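Local coordinates for hypothetical sugar ABC-transporter sugar binding protein (Arthrobacter globiformis, PDB 7BVT) that binds cyclic alpha-maltosyl-1,6-maltose, probably as the extracellular solute-binding component of an ABC transporter for sugar uptake, at residues Thr72-Ser77 with Thr82-Ala87. Sequence-based numbering, arbitrary orientation.
Sequences TKLRAS and TLPDIA
Thr82 N donates to Ser77 O across 2.9 Å, a nearly straight backbone bond with an N-H...O angle of 161°. The bond joins helix 70-80 to the loop that leads into strand 86-90. This is the helix-to-strand return of a beta-alpha-beta crossover: strand 58-64, helix 70-80 and strand 86-90 follow one another, and both strands pair in parallel with strand 28-34. The contact lies within the solute-binding protein fold, and none of its residues lines the glycan pocket.

Leu83 sets its CG beside the carbonyl of Ser77, 3.9 Å from Ser77 O. With CG anti to the carbonyl carbon (chi1 -76°) and CD1 anti to CA (chi2 168°), CD2 is the branch that reaches the helix backbone, 3.5 Å from Leu74 O. The same methyl touches Ser77 CB at 3.8 Å. Leu74 crosses Leu83 at about a right angle, their CD2 methyls meeting at 4.0 Å. Cutting Leu83 back to an alanine would probably leave Leu74 CD2 and Ser77 CB without this apolar neighbour and open a gap beside the helix. Trp33 of strand 28-34 packs against Leu74, Ser77 and Pro84. Thr82 OG1 is hydrogen-bonded to Ser80 OG near the helix end. Leu74 divides its two methyls: CD1 approaches Ala87 CB at 4.5 Å, and CD2 rests on Pro84 CD at 3.9 Å.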
ATOM      1  N   THR A  72      16.388  -8.109   9.377  1.00 21.73           N
ATOM      2  CA  THR A  72      17.698  -8.629   9.834  1.00 22.57           C
ATOM      3  C   THR A  72      17.561  -9.210  11.254  1.00 22.58           C
ATOM      4  O   THR A  72      18.123 -10.251  11.524  1.00 24.22           O
ATOM      5  CB  THR A  72      18.794  -7.565   9.716  1.00 26.95           C
ATOM      6  OG1 THR A  72      18.941  -7.219   8.333  1.00 30.37           O
ATOM      7  CG2 THR A  72      20.114  -8.092  10.229  1.00 25.07           C
ATOM      8  N   LYS A  73      16.739  -8.631  12.101  1.00 21.23           N
ATOM      9  CA  LYS A  73      16.472  -9.215  13.431  1.00 21.09           C
ATOM     10  C   LYS A  73      15.783 -10.583  13.286  1.00 22.26           C
ATOM     11  O   LYS A  73      16.123 -11.550  14.014  1.00 22.66           O
ATOM     12  CB  LYS A  73      15.649  -8.241  14.251  1.00 24.51           C
ATOM     13  CG  LYS A  73      15.371  -8.737  15.638  1.00 28.82           C
ATOM     14  CD  LYS A  73      15.341  -7.734  16.690  1.00 28.63           C
ATOM     15  CE  LYS A  73      14.959  -8.425  17.979  1.00 33.13           C
ATOM     16  NZ  LYS A  73      15.863  -8.057  19.081  1.00 32.04           N
ATOM     17  N   LEU A  74      14.790 -10.687  12.411  1.00 18.80           N
ATOM     18  CA  LEU A  74      14.140 -12.005  12.243  1.00 19.21           C
ATOM     19  C   LEU A  74      15.112 -13.070  11.730  1.00 18.92           C
ATOM     20  O   LEU A  74      15.033 -14.199  12.232  1.00 19.41           O
ATOM     21  CB  LEU A  74      12.952 -11.845  11.310  1.00 16.82           C
ATOM     22  CG  LEU A  74      11.790 -11.046  11.863  1.00 17.63           C
ATOM     23  CD1 LEU A  74      10.729 -10.902  10.778  1.00 20.33           C
ATOM     24  CD2 LEU A  74      11.184 -11.672  13.072  1.00 18.51           C
ATOM     25  N   ARG A  75      16.024 -12.760  10.784  1.00 19.12           N
ATOM     26  CA  ARG A  75      16.983 -13.743  10.281  1.00 18.59           C
ATOM     27  C   ARG A  75      17.876 -14.223  11.435  1.00 21.22           C
ATOM     28  O   ARG A  75      18.134 -15.403  11.534  1.00 23.20           O
ATOM     29  CB  ARG A  75      17.769 -13.159   9.109  1.00 23.76           C
ATOM     30  CG  ARG A  75      16.924 -12.892   7.874  1.00 27.68           C
ATOM     31  CD  ARG A  75      17.820 -12.488   6.708  1.00 33.04           C
ATOM     32  NE  ARG A  75      17.067 -11.767   5.667  1.00 37.36           N
ATOM     33  CZ  ARG A  75      17.047 -10.435   5.503  1.00 39.87           C
ATOM     34  NH1 ARG A  75      17.767  -9.631   6.276  1.00 38.46           N
ATOM     35  NH2 ARG A  75      16.325  -9.913   4.523  1.00 43.65           N
ATOM     36  N   ALA A  76      18.377 -13.297  12.256  1.00 21.51           N
ATOM     37  CA  ALA A  76      19.248 -13.665  13.396  1.00 20.82           C
ATOM     38  C   ALA A  76      18.457 -14.535  14.398  1.00 20.94           C
ATOM     39  O   ALA A  76      18.958 -15.571  14.899  1.00 21.36           O
ATOM     40  CB  ALA A  76      19.773 -12.410  14.043  1.00 21.82           C
ATOM     41  N   SER A  77      17.214 -14.158  14.647  1.00 21.81           N
ATOM     42  CA  SER A  77      16.318 -14.826  15.610  1.00 21.48           C
ATOM     43  C   SER A  77      15.986 -16.251  15.112  1.00 23.71           C
ATOM     44  O   SER A  77      15.801 -17.163  15.959  1.00 21.53           O
ATOM     45  CB  SER A  77      15.090 -13.978  15.840  1.00 22.70           C
ATOM     46  OG  SER A  77      15.373 -12.758  16.566  1.00 26.15           O
ATOM     47  N   THR A  82      14.988 -17.737  18.652  1.00 22.18           N
ATOM     48  CA  THR A  82      14.313 -16.740  19.515  1.00 21.41           C
ATOM     49  C   THR A  82      13.367 -15.861  18.687  1.00 22.96           C
ATOM     50  O   THR A  82      13.158 -14.688  19.022  1.00 22.92           O
ATOM     51  CB  THR A  82      15.327 -15.901  20.302  1.00 22.78           C
ATOM     52  OG1 THR A  82      16.162 -15.199  19.392  1.00 23.96           O
ATOM     53  CG2 THR A  82      16.173 -16.755  21.231  1.00 22.89           C
ATOM     54  N   LEU A  83      12.723 -16.480  17.707  1.00 23.82           N
ATOM     55  CA  LEU A  83      11.703 -15.761  16.929  1.00 22.07           C
ATOM     56  C   LEU A  83      10.587 -15.353  17.868  1.00 21.31           C
ATOM     57  O   LEU A  83      10.289 -16.040  18.841  1.00 21.49           O
ATOM     58  CB  LEU A  83      11.198 -16.654  15.789  1.00 21.74           C
ATOM     59  CG  LEU A  83      12.134 -16.795  14.601  1.00 22.20           C
ATOM     60  CD1 LEU A  83      11.706 -17.907  13.680  1.00 25.53           C
ATOM     61  CD2 LEU A  83      12.210 -15.510  13.818  1.00 24.59           C
ATOM     62  N   PRO A  84       9.882 -14.260  17.558  1.00 19.36           N
ATOM     63  CA  PRO A  84       8.732 -13.803  18.315  1.00 19.69           C
ATOM     64  C   PRO A  84       7.570 -14.740  17.953  1.00 18.99           C
ATOM     65  O   PRO A  84       7.687 -15.514  17.059  1.00 20.22           O
ATOM     66  CB  PRO A  84       8.461 -12.391  17.816  1.00 19.07           C
ATOM     67  CG  PRO A  84       8.912 -12.477  16.412  1.00 18.95           C
ATOM     68  CD  PRO A  84      10.132 -13.375  16.392  1.00 20.11           C
ATOM     69  N   ASP A  85       6.510 -14.639  18.690  1.00 19.02           N
ATOM     70  CA  ASP A  85       5.306 -15.449  18.383  1.00 20.11           C
ATOM     71  C   ASP A  85       4.553 -14.783  17.228  1.00 18.77           C
ATOM     72  O   ASP A  85       4.100 -15.485  16.350  1.00 18.28           O
ATOM     73  CB  ASP A  85       4.409 -15.575  19.592  1.00 21.23           C
ATOM     74  CG  ASP A  85       5.166 -16.298  20.687  1.00 22.51           C
ATOM     75  OD1 ASP A  85       5.716 -17.404  20.371  1.00 24.68           O
ATOM     76  OD2 ASP A  85       5.218 -15.722  21.801  1.00 21.01           O
ATOM     77  N   ILE A  86       4.429 -13.468  17.262  1.00 16.90           N
ATOM     78  CA  ILE A  86       3.795 -12.645  16.198  1.00 16.48           C
ATOM     79  C   ILE A  86       4.831 -11.649  15.664  1.00 18.54           C
ATOM     80  O   ILE A  86       5.418 -10.852  16.446  1.00 18.56           O
ATOM     81  CB  ILE A  86       2.502 -11.951  16.676  1.00 17.28           C
ATOM     82  CG1 ILE A  86       1.438 -12.940  17.167  1.00 17.72           C
ATOM     83  CG2 ILE A  86       1.940 -11.027  15.631  1.00 17.55           C
ATOM     84  CD1 ILE A  86       0.279 -12.287  17.900  1.00 17.95           C
ATOM     85  N   ALA A  87       4.967 -11.565  14.354  1.00 16.86           N
ATOM     86  CA  ALA A  87       5.633 -10.420  13.698  1.00 17.35           C
ATOM     87  C   ALA A  87       4.606  -9.587  12.933  1.00 16.80           C
ATOM     88  O   ALA A  87       3.757 -10.159  12.244  1.00 17.91           O
ATOM     89  CB  ALA A  87       6.683 -10.910  12.732  1.00 18.77           C
TER